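Local coordinates for ankyrin repeat-containing protein YAR1 (Saccharomyces cerevisiae, PDB 4BSZ) that is required for a normal rate of cell proliferation and binds unfolded protein, at residues L113-Y118 and T146-K151; G106-V111 and K141-T146. All coordinates share one frame; numbering follows the deposited sequence.

Contact 1 (113-118 with 146-151) and contact 2 (106-111 with 141-146) join the same two helices, 108-117 and 142-151, at successive levels; their centres are about 9 Å apart. Along the chain the segments alternate: 106-111, 113-118, 141-146, 146-151, with T146 common to both contacts. Contact 2 joins the N-terminal ends of the helices, largely through apolar packing, and contact 1 their C-terminal ends, with a polar cluster. V111 bridges the two, its CG1 lying 3.8 Å from both Y147 CE2 and F148 CE1. Together they hold helix 142-151 to the ankyrin stack, where it also meets the chain of another protein.

Contact 1: residues L113-Y118 and T146-K151; sequences LLCDEY and TYFLKK
C115, D116 and Y147 carry this contact, with K151 completing a small polar cluster. D116 OD1 accepts two bonds from the facing helix: the Y147 hydroxyl OH donates to it at 2.7 Å, and K151 NZ reaches it in a salt bridge whose modelled length is too short to be trusted. Tyrosine and aspartate meet tip to tip, with the carboxylate turned 71° from the ring; OH approaches from above the carboxylate plane. Y147 has CG anti to its backbone N (chi1 162°), which carries the ring toward helix 108-117, where the hydroxyl meets D116. K151 CB rests over one face of the Y147 ring near the rim. Next to D116 in sequence, C115 points its CB at the facing helix: CB lies 4.2 Å from Y147 CE2, while SG sits at the edge of the F148 ring, 4.1 Å from F148 CE1. L99 of helix 98-104 also touches C115. The segment axes run nearly parallel, 13° between their directions and 12.1 Å apart, as in the side-by-side stacking of equivalent helices in successive layers of an ankyrin-repeat solenoid.

Contact 2: residues G106-V111 and K141-T146; sequences GKLDVV and KEEVET
Behind the face that E143 and V144 present to L108, the carbonyl O of E142 is gripped twice by T146: its OG1 donates at 2.8 Å and its backbone N at 2.9 Å, from opposite faces of the carbonyl plane. The hydroxyl bond adds a side-chain hold to this first turn of helix 142-151. Across the contact no hydrogen bond forms, and packing does the work. V144 is central: CG2 lies 3.8 Å from G106 CA, and CG1 meets V111 CG2 at 4.1 Å. L108 has CG anti to its backbone N (chi1 -169°), which carries the branch point toward helix 142-151. Its CD1 meets V144, 4.1 Å from V144 CA; its CD2 lies 3.9 Å from E143 OE1, and the L108 and E143 side chains cross at about a right angle. G106, with phi at 60°, is the C-prime residue of a Schellman motif closing helix 98-104, with K107 N bonded to A102 O and G106 N to S103 O. It therefore sits in the turn of an ankyrin helix-turn-helix, just before helix 108-117. The aliphatic part of K141 closes over this glycine, CG 3.5 Å from G106 CA; G106 CA and K141 CA are 5.2 Å apart. K141 NZ continues to a weak hydrogen bond with L104 O. The E142 carboxylate makes a salt bridge to a basic side chain on the chain of another protein.

Contact 1: residues L113-Y118 and T146-K151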
ATOM      1  N   LEU B 113     -26.797  -8.210 -34.700  1.00 57.38           N
ATOM      2  CA  LEU B 113     -27.120  -8.649 -36.044  1.00 58.51           C
ATOM      3  C   LEU B 113     -25.853  -8.800 -36.883  1.00 58.19           C
ATOM      4  O   LEU B 113     -25.654  -9.822 -37.532  1.00 59.62           O
ATOM      5  CB  LEU B 113     -28.076  -7.665 -36.707  1.00 56.98           C
ATOM      6  CG  LEU B 113     -28.639  -8.052 -38.070  1.00 58.37           C
ATOM      7  CD1 LEU B 113     -29.377  -9.378 -38.005  1.00 60.56           C
ATOM      8  CD2 LEU B 113     -29.560  -6.958 -38.530  1.00 58.24           C
ATOM      9  N   LEU B 114     -24.992  -7.788 -36.853  1.00 61.91           N
ATOM     10  CA  LEU B 114     -23.747  -7.809 -37.621  1.00 61.84           C
ATOM     11  C   LEU B 114     -22.804  -8.940 -37.220  1.00 62.62           C
ATOM     12  O   LEU B 114     -22.141  -9.540 -38.067  1.00 63.74           O
ATOM     13  CB  LEU B 114     -23.019  -6.468 -37.493  1.00 53.61           C
ATOM     14  CG  LEU B 114     -23.657  -5.284 -38.218  1.00 53.17           C
ATOM     15  CD1 LEU B 114     -22.856  -4.018 -38.021  1.00 52.05           C
ATOM     16  CD2 LEU B 114     -23.756  -5.620 -39.689  1.00 54.30           C
ATOM     17  N   CYS B 115     -22.742  -9.236 -35.930  1.00 70.02           N
ATOM     18  CA  CYS B 115     -21.746 -10.177 -35.434  1.00 70.71           C
ATOM     19  C   CYS B 115     -22.248 -11.613 -35.314  1.00 72.64           C
ATOM     20  O   CYS B 115     -21.481 -12.551 -35.516  1.00 73.98           O
ATOM     21  CB  CYS B 115     -21.186  -9.690 -34.101  1.00 64.27           C
ATOM     22  SG  CYS B 115     -20.395  -8.069 -34.200  1.00 62.54           S
ATOM     23  N   ASP B 116     -23.528 -11.783 -34.990  1.00 63.65           N
ATOM     24  CA  ASP B 116     -24.098 -13.114 -34.778  1.00 65.79           C
ATOM     25  C   ASP B 116     -24.502 -13.784 -36.088  1.00 67.70           C
ATOM     26  O   ASP B 116     -24.108 -14.918 -36.361  1.00 69.66           O
ATOM     27  CB  ASP B 116     -25.308 -13.062 -33.835  1.00 83.61           C
ATOM     28  CG  ASP B 116     -24.940 -12.630 -32.422  1.00 82.28           C
ATOM     29  OD1 ASP B 116     -23.791 -12.859 -31.992  1.00 81.85           O
ATOM     30  OD2 ASP B 116     -25.811 -12.069 -31.726  1.00 81.90           O
ATOM     31  N   GLU B 117     -25.291 -13.078 -36.894  1.00 69.53           N
ATOM     32  CA  GLU B 117     -25.808 -13.632 -38.138  1.00 71.45           C
ATOM     33  C   GLU B 117     -24.858 -13.446 -39.328  1.00 71.46           C
ATOM     34  O   GLU B 117     -24.706 -14.343 -40.156  1.00 73.59           O
ATOM     35  CB  GLU B 117     -27.187 -13.049 -38.437  1.00102.25           C
ATOM     36  CG  GLU B 117     -28.149 -13.150 -37.265  1.00102.55           C
ATOM     37  CD  GLU B 117     -29.603 -12.971 -37.675  1.00103.79           C
ATOM     38  OE1 GLU B 117     -29.882 -12.893 -38.893  1.00104.53           O
ATOM     39  OE2 GLU B 117     -30.470 -12.911 -36.775  1.00104.25           O
ATOM     40  N   TYR B 118     -24.200 -12.294 -39.402  1.00 65.43           N
ATOM     41  CA  TYR B 118     -23.373 -11.976 -40.568  1.00 65.61           C
ATOM     42  C   TYR B 118     -21.865 -11.896 -40.307  1.00 65.13           C
ATOM     43  O   TYR B 118     -21.104 -11.475 -41.180  1.00 65.29           O
ATOM     44  CB  TYR B 118     -23.887 -10.712 -41.255  1.00 61.15           C
ATOM     45  CG  TYR B 118     -25.296 -10.885 -41.785  1.00 62.23           C
ATOM     46  CD1 TYR B 118     -26.389 -10.751 -40.942  1.00 61.87           C
ATOM     47  CD2 TYR B 118     -25.531 -11.204 -43.124  1.00 63.90           C
ATOM     48  CE1 TYR B 118     -27.679 -10.913 -41.406  1.00 63.18           C
ATOM     49  CE2 TYR B 118     -26.829 -11.367 -43.606  1.00 65.10           C
ATOM     50  CZ  TYR B 118     -27.904 -11.218 -42.738  1.00 64.76           C
ATOM     51  OH  TYR B 118     -29.207 -11.369 -43.173  1.00 66.25           O
ATOM     52  N   THR B 146     -19.839  -5.013 -23.302  1.00 57.59           N
ATOM     53  CA  THR B 146     -19.962  -6.240 -22.536  1.00 58.43           C
ATOM     54  C   THR B 146     -20.317  -7.389 -23.471  1.00 59.04           C
ATOM     55  O   THR B 146     -19.879  -8.524 -23.269  1.00 59.80           O
ATOM     56  CB  THR B 146     -20.972  -6.099 -21.400  1.00 72.50           C
ATOM     57  OG1 THR B 146     -20.561  -5.029 -20.540  1.00 72.18           O
ATOM     58  CG2 THR B 146     -21.038  -7.375 -20.587  1.00 73.60           C
ATOM     59  N   TYR B 147     -21.081  -7.082 -24.517  1.00 53.55           N
ATOM     60  CA  TYR B 147     -21.432  -8.081 -25.527  1.00 54.30           C
ATOM     61  C   TYR B 147     -20.186  -8.599 -26.237  1.00 54.29           C
ATOM     62  O   TYR B 147     -20.042  -9.803 -26.459  1.00 55.41           O
ATOM     63  CB  TYR B 147     -22.412  -7.504 -26.553  1.00 68.78           C
ATOM     64  CG  TYR B 147     -22.477  -8.318 -27.825  1.00 69.44           C
ATOM     65  CD1 TYR B 147     -23.210  -9.496 -27.885  1.00 70.94           C
ATOM     66  CD2 TYR B 147     -21.797  -7.914 -28.963  1.00 68.85           C
ATOM     67  CE1 TYR B 147     -23.262 -10.244 -29.040  1.00 71.83           C
ATOM     68  CE2 TYR B 147     -21.838  -8.657 -30.122  1.00 69.69           C
ATOM     69  CZ  TYR B 147     -22.574  -9.820 -30.159  1.00 71.17           C
ATOM     70  OH  TYR B 147     -22.619 -10.559 -31.330  1.00 72.28           O
ATOM     71  N   PHE B 148     -19.298  -7.677 -26.606  1.00 51.25           N
ATOM     72  CA  PHE B 148     -18.053  -8.031 -27.271  1.00 51.53           C
ATOM     73  C   PHE B 148     -17.212  -8.965 -26.400  1.00 52.32           C
ATOM     74  O   PHE B 148     -16.696  -9.975 -26.871  1.00 53.44           O
ATOM     75  CB  PHE B 148     -17.247  -6.772 -27.616  1.00 50.53           C
ATOM     76  CG  PHE B 148     -17.729  -6.037 -28.850  1.00 50.15           C
ATOM     77  CD1 PHE B 148     -18.326  -6.712 -29.902  1.00 50.73           C
ATOM     78  CD2 PHE B 148     -17.562  -4.662 -28.957  1.00 49.43           C
ATOM     79  CE1 PHE B 148     -18.761  -6.024 -31.030  1.00 50.48           C
ATOM     80  CE2 PHE B 148     -17.998  -3.971 -30.082  1.00 49.24           C
ATOM     81  CZ  PHE B 148     -18.595  -4.649 -31.114  1.00 49.70           C
ATOM     82  N   LEU B 149     -17.084  -8.633 -25.124  1.00 56.28           N
ATOM     83  CA  LEU B 149     -16.200  -9.392 -24.246  1.00 57.05           C
ATOM     84  C   LEU B 149     -16.696 -10.820 -23.941  1.00 58.41           C
ATOM     85  O   LEU B 149     -15.892 -11.696 -23.593  1.00 59.48           O
ATOM     86  CB  LEU B 149     -15.899  -8.603 -22.962  1.00 52.01           C
ATOM     87  CG  LEU B 149     -15.244  -7.223 -23.160  1.00 51.13           C
ATOM     88  CD1 LEU B 149     -15.031  -6.523 -21.834  1.00 50.93           C
ATOM     89  CD2 LEU B 149     -13.933  -7.330 -23.906  1.00 51.62           C
ATOM     90  N   LYS B 150     -18.006 -11.047 -24.079  1.00 63.40           N
ATOM     91  CA  LYS B 150     -18.604 -12.382 -23.951  1.00 65.05           C
ATOM     92  C   LYS B 150     -18.432 -13.163 -25.236  1.00 66.06           C
ATOM     93  O   LYS B 150     -17.982 -14.302 -25.235  1.00 67.66           O
ATOM     94  CB  LYS B 150     -20.103 -12.282 -23.658  1.00 58.64           C
ATOM     95  CG  LYS B 150     -20.448 -12.042 -22.203  1.00 58.71           C
ATOM     96  CD  LYS B 150     -21.866 -11.523 -22.049  1.00 58.85           C
ATOM     97  CE  LYS B 150     -22.243 -11.402 -20.581  1.00 59.43           C
ATOM     98  NZ  LYS B 150     -23.659 -10.970 -20.405  1.00 60.11           N
ATOM     99  N   LYS B 151     -18.815 -12.528 -26.333  1.00 65.00           N
ATOM    100  CA  LYS B 151     -18.802 -13.142 -27.647  1.00 66.03           C
ATOM    101  C   LYS B 151     -17.406 -13.564 -28.085  1.00 66.77           C
ATOM    102  O   LYS B 151     -17.214 -14.667 -28.585  1.00 68.63           O
ATOM    103  CB  LYS B 151     -19.376 -12.163 -28.668  1.00 58.27           C
ATOM    104  CG  LYS B 151     -19.740 -12.792 -29.990  1.00 59.50           C
ATOM    105  CD  LYS B 151     -20.845 -13.804 -29.809  1.00 61.14           C
ATOM    106  CE  LYS B 151     -21.230 -14.366 -31.149  1.00 62.53           C
ATOM    107  NZ  LYS B 151     -21.355 -13.228 -32.098  1.00 61.11           N
TER

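Contact 2: residues G106-V111 and K141-T146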
ATOM      1  N   GLY B 106     -23.513   3.113 -29.923  1.00 54.38           N
ATOM      2  CA  GLY B 106     -24.116   2.210 -28.958  1.00 54.55           C
ATOM      3  C   GLY B 106     -25.398   1.536 -29.399  1.00 55.11           C
ATOM      4  O   GLY B 106     -26.316   1.355 -28.602  1.00 55.95           O
ATOM      5  N   LYS B 107     -25.459   1.158 -30.671  1.00 53.79           N
ATOM      6  CA  LYS B 107     -26.629   0.494 -31.223  1.00 54.54           C
ATOM      7  C   LYS B 107     -26.502  -1.020 -31.089  1.00 54.57           C
ATOM      8  O   LYS B 107     -25.997  -1.688 -31.999  1.00 54.31           O
ATOM      9  CB  LYS B 107     -26.788   0.880 -32.687  1.00 51.03           C
ATOM     10  CG  LYS B 107     -26.813   2.372 -32.910  1.00 51.20           C
ATOM     11  CD  LYS B 107     -27.956   3.035 -32.152  1.00 52.33           C
ATOM     12  CE  LYS B 107     -28.073   4.513 -32.519  1.00 52.90           C
ATOM     13  NZ  LYS B 107     -29.294   5.152 -31.960  1.00 54.45           N
ATOM     14  N   LEU B 108     -26.975  -1.556 -29.962  1.00 51.62           N
ATOM     15  CA  LEU B 108     -26.813  -2.976 -29.642  1.00 51.93           C
ATOM     16  C   LEU B 108     -27.461  -3.972 -30.617  1.00 52.83           C
ATOM     17  O   LEU B 108     -26.842  -4.972 -30.980  1.00 52.82           O
ATOM     18  CB  LEU B 108     -27.297  -3.256 -28.219  1.00 60.76           C
ATOM     19  CG  LEU B 108     -26.968  -4.636 -27.636  1.00 61.17           C
ATOM     20  CD1 LEU B 108     -25.504  -4.968 -27.877  1.00 60.02           C
ATOM     21  CD2 LEU B 108     -27.298  -4.678 -26.150  1.00 61.93           C
ATOM     22  N   ASP B 109     -28.699  -3.706 -31.029  1.00 62.27           N
ATOM     23  CA  ASP B 109     -29.427  -4.608 -31.923  1.00 63.48           C
ATOM     24  C   ASP B 109     -28.697  -4.801 -33.258  1.00 62.84           C
ATOM     25  O   ASP B 109     -28.590  -5.918 -33.779  1.00 63.58           O
ATOM     26  CB  ASP B 109     -30.854  -4.097 -32.145  1.00100.96           C
ATOM     27  CG  ASP B 109     -30.921  -2.581 -32.297  1.00100.31           C
ATOM     28  OD1 ASP B 109     -29.854  -1.927 -32.386  1.00 98.80           O
ATOM     29  OD2 ASP B 109     -32.052  -2.044 -32.341  1.00101.61           O
ATOM     30  N   VAL B 110     -28.192  -3.699 -33.799  1.00 55.96           N
ATOM     31  CA  VAL B 110     -27.429  -3.724 -35.036  1.00 55.51           C
ATOM     32  C   VAL B 110     -26.167  -4.556 -34.863  1.00 55.07           C
ATOM     33  O   VAL B 110     -25.813  -5.360 -35.732  1.00 55.64           O
ATOM     34  CB  VAL B 110     -27.040  -2.302 -35.455  1.00 52.06           C
ATOM     35  CG1 VAL B 110     -25.936  -2.332 -36.486  1.00 51.64           C
ATOM     36  CG2 VAL B 110     -28.259  -1.565 -35.978  1.00 52.83           C
ATOM     37  N   VAL B 111     -25.502  -4.360 -33.725  1.00 52.18           N
ATOM     38  CA  VAL B 111     -24.242  -5.032 -33.436  1.00 51.86           C
ATOM     39  C   VAL B 111     -24.406  -6.541 -33.324  1.00 53.01           C
ATOM     40  O   VAL B 111     -23.620  -7.303 -33.899  1.00 53.47           O
ATOM     41  CB  VAL B 111     -23.582  -4.465 -32.168  1.00 50.55           C
ATOM     42  CG1 VAL B 111     -22.389  -5.321 -31.745  1.00 50.55           C
ATOM     43  CG2 VAL B 111     -23.161  -3.009 -32.399  1.00 49.74           C
ATOM     44  N   LYS B 141     -20.343   3.133 -24.145  1.00 63.80           N
ATOM     45  CA  LYS B 141     -21.427   2.241 -24.534  1.00 63.62           C
ATOM     46  C   LYS B 141     -21.163   0.849 -23.964  1.00 63.34           C
ATOM     47  O   LYS B 141     -20.793  -0.087 -24.678  1.00 62.83           O
ATOM     48  CB  LYS B 141     -21.610   2.228 -26.061  1.00 50.70           C
ATOM     49  CG  LYS B 141     -21.919   3.617 -26.664  1.00 51.19           C
ATOM     50  CD  LYS B 141     -22.967   4.376 -25.835  1.00 52.29           C
ATOM     51  CE  LYS B 141     -23.738   5.429 -26.637  1.00 53.04           C
ATOM     52  NZ  LYS B 141     -22.907   6.590 -27.061  1.00 53.33           N
ATOM     53  N   GLU B 142     -21.361   0.745 -22.652  1.00 54.90           N
ATOM     54  CA  GLU B 142     -21.066  -0.450 -21.874  1.00 54.93           C
ATOM     55  C   GLU B 142     -21.843  -1.704 -22.271  1.00 55.08           C
ATOM     56  O   GLU B 142     -21.343  -2.813 -22.110  1.00 55.02           O
ATOM     57  CB  GLU B 142     -21.267  -0.154 -20.390  1.00 71.86           C
ATOM     58  CG  GLU B 142     -20.278   0.855 -19.812  1.00 71.98           C
ATOM     59  CD  GLU B 142     -18.860   0.297 -19.670  1.00 71.47           C
ATOM     60  OE1 GLU B 142     -18.618  -0.870 -20.059  1.00 71.01           O
ATOM     61  OE2 GLU B 142     -17.983   1.030 -19.162  1.00 71.80           O
ATOM     62  N   GLU B 143     -23.059  -1.539 -22.789  1.00 62.56           N
ATOM     63  CA  GLU B 143     -23.859  -2.682 -23.237  1.00 63.04           C
ATOM     64  C   GLU B 143     -23.228  -3.374 -24.443  1.00 62.33           C
ATOM     65  O   GLU B 143     -23.114  -4.598 -24.477  1.00 62.68           O
ATOM     66  CB  GLU B 143     -25.281  -2.252 -23.567  1.00126.54           C
ATOM     67  CG  GLU B 143     -26.121  -1.953 -22.354  1.00127.91           C
ATOM     68  CD  GLU B 143     -27.596  -2.065 -22.649  1.00129.37           C
ATOM     69  OE1 GLU B 143     -28.005  -1.717 -23.778  1.00129.17           O
ATOM     70  OE2 GLU B 143     -28.342  -2.517 -21.756  1.00130.92           O
ATOM     71  N   VAL B 144     -22.818  -2.577 -25.427  1.00 54.10           N
ATOM     72  CA  VAL B 144     -22.120  -3.088 -26.596  1.00 53.64           C
ATOM     73  C   VAL B 144     -20.765  -3.698 -26.224  1.00 53.42           C
ATOM     74  O   VAL B 144     -20.351  -4.728 -26.773  1.00 53.67           O
ATOM     75  CB  VAL B 144     -21.910  -1.982 -27.631  1.00 48.91           C
ATOM     76  CG1 VAL B 144     -21.187  -2.521 -28.861  1.00 48.74           C
ATOM     77  CG2 VAL B 144     -23.246  -1.387 -28.018  1.00 49.34           C
ATOM     78  N   GLU B 145     -20.083  -3.069 -25.276  1.00 48.96           N
ATOM     79  CA  GLU B 145     -18.763  -3.529 -24.883  1.00 48.94           C
ATOM     80  C   GLU B 145     -18.829  -4.858 -24.147  1.00 49.53           C
ATOM     81  O   GLU B 145     -17.990  -5.738 -24.351  1.00 49.85           O
ATOM     82  CB  GLU B 145     -18.044  -2.467 -24.043  1.00 63.00           C
ATOM     83  CG  GLU B 145     -16.631  -2.847 -23.617  1.00 63.21           C
ATOM     84  CD  GLU B 145     -15.651  -2.990 -24.784  1.00 63.30           C
ATOM     85  OE1 GLU B 145     -16.035  -2.806 -25.958  1.00 63.11           O
ATOM     86  OE2 GLU B 145     -14.472  -3.290 -24.517  1.00 63.78           O
ATOM     87  N   THR B 146     -19.839  -5.013 -23.302  1.00 57.59           N
ATOM     88  CA  THR B 146     -19.962  -6.240 -22.536  1.00 58.43           C
ATOM     89  C   THR B 146     -20.317  -7.389 -23.471  1.00 59.04           C
ATOM     90  O   THR B 146     -19.879  -8.524 -23.269  1.00 59.80           O
ATOM     91  CB  THR B 146     -20.972  -6.099 -21.400  1.00 72.50           C
ATOM     92  OG1 THR B 146     -20.561  -5.029 -20.540  1.00 72.18           O
ATOM     93  CG2 THR B 146     -21.038  -7.375 -20.587  1.00 73.60           C
TER